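Peptidoglycan D,D-transpeptidase PbpA (Mycobacterium tuberculosis, PDB 3UN7) probably catalyses the cross-linking of cell-wall peptidoglycan as a penicillin-binding serine D,D-transpeptidase and is probably required for the regulation of cell length. Local coordinates at residues Y55-G60 with S149-P154; L180-I185 with T285-A290. All coordinates share one frame; numbering follows the deposited sequence.

Contact 1: Y55-G60 with S149-P154; sequences YAPVTG and SPSYDP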
loop_
_atom_site.group_PDB
_atom_site.type_symbol
_atom_site.label_atom_id
_atom_site.label_comp_id
_atom_site.label_asym_id
_atom_site.label_seq_id
_atom_site.Cartn_x
_atom_site.Cartn_y
_atom_site.Cartn_z
ATOM N N TYR A 55 -1.331 -11.677 9.559
ATOM C CA TYR A 55 -0.551 -10.572 10.167
ATOM C C TYR A 55 0.966 -10.666 10.019
ATOM O O TYR A 55 1.683 -9.835 10.557
ATOM C CB TYR A 55 -0.920 -10.393 11.655
ATOM C CG TYR A 55 -2.361 -9.989 11.829
ATOM C CD1 TYR A 55 -3.345 -10.954 12.021
ATOM C CD2 TYR A 55 -2.745 -8.644 11.781
ATOM C CE1 TYR A 55 -4.704 -10.604 12.174
ATOM C CE2 TYR A 55 -4.098 -8.278 11.950
ATOM C CZ TYR A 55 -5.056 -9.271 12.127
ATOM O OH TYR A 55 -6.370 -8.949 12.261
ATOM N N ALA A 56 1.467 -11.669 9.296
ATOM C CA ALA A 56 2.917 -11.777 9.062
ATOM C C ALA A 56 3.588 -10.476 8.577
ATOM O O ALA A 56 4.659 -10.135 9.053
ATOM C CB ALA A 56 3.238 -12.935 8.127
ATOM N N PRO A 57 2.965 -9.740 7.631
ATOM C CA PRO A 57 3.557 -8.474 7.194
ATOM C C PRO A 57 3.676 -7.430 8.314
ATOM O O PRO A 57 4.490 -6.506 8.203
ATOM C CB PRO A 57 2.553 -7.984 6.137
ATOM C CG PRO A 57 1.978 -9.240 5.583
ATOM C CD PRO A 57 1.753 -10.044 6.846
ATOM N N VAL A 58 2.860 -7.586 9.363
ATOM C CA VAL A 58 2.884 -6.687 10.496
ATOM C C VAL A 58 3.810 -7.247 11.585
ATOM O O VAL A 58 4.726 -6.562 12.017
ATOM C CB VAL A 58 1.448 -6.421 11.053
ATOM C CG1 VAL A 58 1.503 -5.598 12.352
ATOM C CG2 VAL A 58 0.604 -5.705 10.029
ATOM N N THR A 59 3.584 -8.486 12.017
ATOM C CA THR A 59 4.387 -9.027 13.130
ATOM C C THR A 59 5.820 -9.346 12.700
ATOM O O THR A 59 6.751 -9.100 13.441
ATOM C CB THR A 59 3.755 -10.289 13.768
ATOM O OG1 THR A 59 3.715 -11.336 12.803
ATOM C CG2 THR A 59 2.335 -10.004 14.299
ATOM N N GLY A 60 5.970 -9.893 11.500
ATOM C CA GLY A 60 7.182 -10.594 11.108
ATOM C C GLY A 60 7.364 -11.821 11.997
ATOM O O GLY A 60 6.383 -12.354 12.556
ATOM N N SER A 149 0.234 -10.999 -0.061
ATOM C CA SER A 149 -0.219 -12.329 -0.463
ATOM C C SER A 149 0.660 -12.818 -1.630
ATOM O O SER A 149 0.966 -12.039 -2.536
ATOM C CB SER A 149 -1.702 -12.275 -0.854
ATOM O OG SER A 149 -2.233 -13.549 -1.174
ATOM N N PRO A 150 1.123 -14.084 -1.592
ATOM C CA PRO A 150 0.939 -15.085 -0.538
ATOM C C PRO A 150 1.687 -14.638 0.718
ATOM O O PRO A 150 2.525 -13.744 0.644
ATOM C CB PRO A 150 1.588 -16.351 -1.129
ATOM C CG PRO A 150 2.604 -15.832 -2.118
ATOM C CD PRO A 150 1.943 -14.604 -2.707
ATOM N N SER A 151 1.367 -15.238 1.859
ATOM C CA SER A 151 2.083 -14.950 3.096
ATOM C C SER A 151 2.644 -16.266 3.623
ATOM O O SER A 151 2.632 -17.268 2.913
ATOM C CB SER A 151 1.156 -14.278 4.101
ATOM O OG SER A 151 1.894 -13.693 5.164
ATOM N N TYR A 152 3.142 -16.267 4.854
ATOM C CA TYR A 152 3.783 -17.437 5.436
ATOM C C TYR A 152 3.399 -17.512 6.904
ATOM O O TYR A 152 2.841 -16.565 7.453
ATOM C CB TYR A 152 5.305 -17.335 5.304
ATOM C CG TYR A 152 5.898 -16.266 6.175
ATOM C CD1 TYR A 152 6.478 -16.587 7.410
ATOM C CD2 TYR A 152 5.845 -14.923 5.796
ATOM C CE1 TYR A 152 6.987 -15.600 8.242
ATOM C CE2 TYR A 152 6.362 -13.933 6.617
ATOM C CZ TYR A 152 6.924 -14.278 7.838
ATOM O OH TYR A 152 7.449 -13.293 8.641
ATOM N N ASP A 153 3.739 -18.618 7.544
ATOM C CA ASP A 153 3.389 -18.818 8.947
ATOM C C ASP A 153 4.611 -18.567 9.851
ATOM O O ASP A 153 5.500 -19.407 9.924
ATOM C CB ASP A 153 2.846 -20.241 9.112
ATOM C CG ASP A 153 2.475 -20.571 10.538
ATOM O OD1 ASP A 153 2.609 -19.705 11.424
ATOM O OD2 ASP A 153 2.018 -21.715 10.765
ATOM N N PRO A 154 4.663 -17.403 10.539
ATOM C CA PRO A 154 5.801 -17.143 11.437
ATOM C C PRO A 154 5.974 -18.168 12.548
ATOM O O PRO A 154 7.045 -18.236 13.119
ATOM C CB PRO A 154 5.473 -15.761 12.032
ATOM C CG PRO A 154 4.616 -15.115 10.962
ATOM C CD PRO A 154 3.738 -16.253 10.514
#

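Contact 2: L180-I185 with T285-A290; sequences LTNRAI and TPLQVA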
loop_
_atom_site.group_PDB
_atom_site.type_symbol
_atom_site.label_atom_id
_atom_site.label_comp_id
_atom_site.label_asym_id
_atom_site.label_seq_id
_atom_site.Cartn_x
_atom_site.Cartn_y
_atom_site.Cartn_z
ATOM N N LEU A 180 7.800 -14.526 1.934
ATOM C CA LEU A 180 8.473 -13.718 2.940
ATOM C C LEU A 180 8.416 -12.225 2.613
ATOM O O LEU A 180 8.511 -11.376 3.502
ATOM C CB LEU A 180 9.924 -14.189 3.106
ATOM C CG LEU A 180 10.115 -15.490 3.908
ATOM C CD1 LEU A 180 11.567 -15.947 3.806
ATOM C CD2 LEU A 180 9.735 -15.300 5.383
ATOM N N THR A 181 8.288 -11.898 1.329
ATOM C CA THR A 181 8.266 -10.496 0.910
ATOM C C THR A 181 7.007 -9.789 1.442
ATOM O O THR A 181 5.880 -10.306 1.322
ATOM C CB THR A 181 8.409 -10.362 -0.628
ATOM O OG1 THR A 181 9.604 -11.038 -1.043
ATOM C CG2 THR A 181 8.519 -8.896 -1.058
ATOM N N ASN A 182 7.207 -8.631 2.073
ATOM C CA ASN A 182 6.085 -7.786 2.428
ATOM C C ASN A 182 5.847 -6.886 1.224
ATOM O O ASN A 182 6.470 -5.837 1.085
ATOM C CB ASN A 182 6.366 -6.966 3.699
ATOM C CG ASN A 182 5.195 -6.103 4.091
ATOM O OD1 ASN A 182 4.296 -5.869 3.282
ATOM N ND2 ASN A 182 5.189 -5.617 5.333
ATOM N N ARG A 183 4.959 -7.339 0.341
ATOM C CA ARG A 183 4.683 -6.665 -0.925
ATOM C C ARG A 183 4.096 -5.262 -0.756
ATOM O O ARG A 183 4.216 -4.435 -1.655
ATOM C CB ARG A 183 3.745 -7.526 -1.783
ATOM C CG ARG A 183 4.442 -8.738 -2.369
ATOM C CD ARG A 183 3.514 -9.690 -3.145
ATOM N NE ARG A 183 4.312 -10.486 -4.082
ATOM C CZ ARG A 183 5.021 -11.569 -3.766
ATOM N NH1 ARG A 183 5.728 -12.170 -4.718
ATOM N NH2 ARG A 183 5.038 -12.052 -2.515
ATOM N N ALA A 184 3.455 -5.004 0.381
ATOM C CA ALA A 184 2.812 -3.712 0.631
ATOM C C ALA A 184 3.815 -2.557 0.744
ATOM O O ALA A 184 3.490 -1.421 0.396
ATOM C CB ALA A 184 1.981 -3.784 1.890
ATOM N N ILE A 185 5.016 -2.854 1.243
ATOM C CA ILE A 185 6.020 -1.803 1.545
ATOM C C ILE A 185 7.429 -2.051 1.032
ATOM O O ILE A 185 8.224 -1.126 0.996
ATOM C CB ILE A 185 6.134 -1.528 3.054
ATOM C CG1 ILE A 185 6.626 -2.777 3.828
ATOM C CG2 ILE A 185 4.809 -1.010 3.594
ATOM C CD1 ILE A 185 6.998 -2.500 5.304
ATOM N N THR A 285 8.111 3.410 9.591
ATOM C CA THR A 285 6.711 3.401 10.032
ATOM C C THR A 285 6.378 2.744 11.385
ATOM O O THR A 285 5.224 2.807 11.789
ATOM C CB THR A 285 5.782 2.758 8.969
ATOM O OG1 THR A 285 6.203 1.415 8.730
ATOM C CG2 THR A 285 5.762 3.570 7.634
ATOM N N PRO A 286 7.352 2.139 12.109
ATOM C CA PRO A 286 8.830 2.068 12.059
ATOM C C PRO A 286 9.396 1.023 11.110
ATOM O O PRO A 286 10.622 0.852 11.065
ATOM C CB PRO A 286 9.185 1.680 13.486
ATOM C CG PRO A 286 8.045 0.716 13.835
ATOM C CD PRO A 286 6.832 1.346 13.245
ATOM N N LEU A 287 8.532 0.330 10.364
ATOM C CA LEU A 287 9.002 -0.552 9.288
ATOM C C LEU A 287 9.551 0.292 8.142
ATOM O O LEU A 287 8.968 1.320 7.800
ATOM C CB LEU A 287 7.891 -1.472 8.758
ATOM C CG LEU A 287 7.135 -2.330 9.772
ATOM C CD1 LEU A 287 6.293 -3.373 9.071
ATOM C CD2 LEU A 287 8.119 -3.004 10.724
ATOM N N GLN A 288 10.662 -0.147 7.561
ATOM C CA GLN A 288 11.245 0.540 6.402
ATOM C C GLN A 288 10.380 0.311 5.162
ATOM O O GLN A 288 9.901 -0.807 4.908
ATOM C CB GLN A 288 12.669 0.041 6.128
ATOM C CG GLN A 288 13.654 0.267 7.294
ATOM C CD GLN A 288 15.120 0.143 6.888
ATOM O OE1 GLN A 288 15.461 0.153 5.702
ATOM N NE2 GLN A 288 15.998 0.030 7.886
ATOM N N VAL A 289 10.195 1.374 4.396
ATOM C CA VAL A 289 9.415 1.327 3.151
ATOM C C VAL A 289 10.375 1.583 1.995
ATOM O O VAL A 289 11.213 2.486 2.074
ATOM C CB VAL A 289 8.304 2.382 3.174
ATOM C CG1 VAL A 289 7.466 2.356 1.872
ATOM C CG2 VAL A 289 7.400 2.147 4.400
ATOM N N ALA A 290 10.259 0.774 0.938
ATOM C CA ALA A 290 11.012 0.969 -0.300
ATOM C C ALA A 290 10.657 2.317 -0.897
ATOM O O ALA A 290 9.485 2.723 -0.899
ATOM C CB ALA A 290 10.696 -0.149 -1.299
HETATM O O HOH W 1 10.883 -2.063 2.722
#

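Contact 1: Y55-G60 with S149-P154
The phenol ring of Y152 meets the methyl of A56 obliquely, so the methyl sits squarely neither over the ring face nor at its edge. A56 CB approaches closest at Y152 CE2, 3.6 Å away, with CD2 and CZ of the same ring slightly farther off. L180 also touches CE2, and F61 packs against the ring as well. The hydroxyl lies beside the turn that ends the helix, where Y152 OH is 3.7 Å from G60 C. The CA-CB bond of Y152 does not point at the helix; chi1 (69°) sets CG between the backbone N and the carbonyl carbon, and from there the end of the ring comes nearer. The second ring, the pyrrolidine of P154, points its CG at the same methyl, 3.8 Å from A56 CB, while P154 CB rests 3.6 Å from G60 O.

The contact joins helix 52-59, in the dimerisation-family region, to the loop that runs from edge strand 143-149 of the transpeptidase sheet into helix 154-157. It therefore ties the N-terminal part of the chain to the catalytic domain by packing alone between these two segments. G60, the first residue after the helix, has positive phi (63°), its N still bonded to A56 O. T59 OG1 donates to G60 O over 2.9 Å, in the carbonyl plane and on a lone pair, and this carbonyl oxygen is the one P154 CB rests against. On the loop side, D153 takes the N-cap position directly before helix 154-157. S151 OG, anti to its backbone N (chi1 -165°), comes within 3.3 Å of A56 CB; its hydrogen-bond partner is E53 O, one turn earlier in the same helix.

Contact 2: L180-I185 with T285-A290
I185 reaches L287 and V289 through a chi1 of 63°, which sets CG1 between the backbone N and the carbonyl carbon, and an extended chi2, which carries CD1 away from the main chain. Both segments are loops of the transpeptidase domain, whose fold is shared with the serine beta-lactamases; segment 180-185 belongs to the connection that runs on toward helix 196-205, whereas segment 285-290 lies in the loop between helices 266-275 and 300-306.

The I185 side chain crosses those of L287 and V289 at about a right angle. Its CD1 lies 3.7 Å from L287 CB, and the same I185 methyl comes 3.4 Å from Q288 O. Nearer the backbone, I185 CB faces V289 CG2 at 4.1 Å. Strand 143-149 supplies L146 as a further neighbour of I185.

The polar link is a backbone one: A290 N donates to I185 O over 2.8 Å, with 167° at the hydrogen. The C=O...N angle of 174° shows the donor nearly in line with the carbonyl bond. V289 CA adds a CA-H...O contact to I185 O at 3.5 Å. A water bridges the two segments, giving a hydrogen to Q288 O at 2.7 Å and a weak bond to I185 O at 3.3 Å. Within 285-290, T285 OG1 donates to L287 O over 2.9 Å.

How the contacts relate
Contact 1 closes along the chain before contact 2 opens, yet their centres are only 11 Å apart and the two touch directly. N182 ND2 of contact 2 lies 3.1 Å from P57 O of contact 1, and L287 CD1 approaches the same P57 O at 3.7 Å. Both segments of contact 2 therefore meet helix 52-59 at one carbonyl. A second junction lies at the end of strand 143-149, where R183 CD is 3.5 Å from S149 O, while R183 NE forms a salt bridge with E432. Neither contact lies at the active site, but the connection holding I185 leads, eight residues later, to S193, the probable acyl-ester nucleophile.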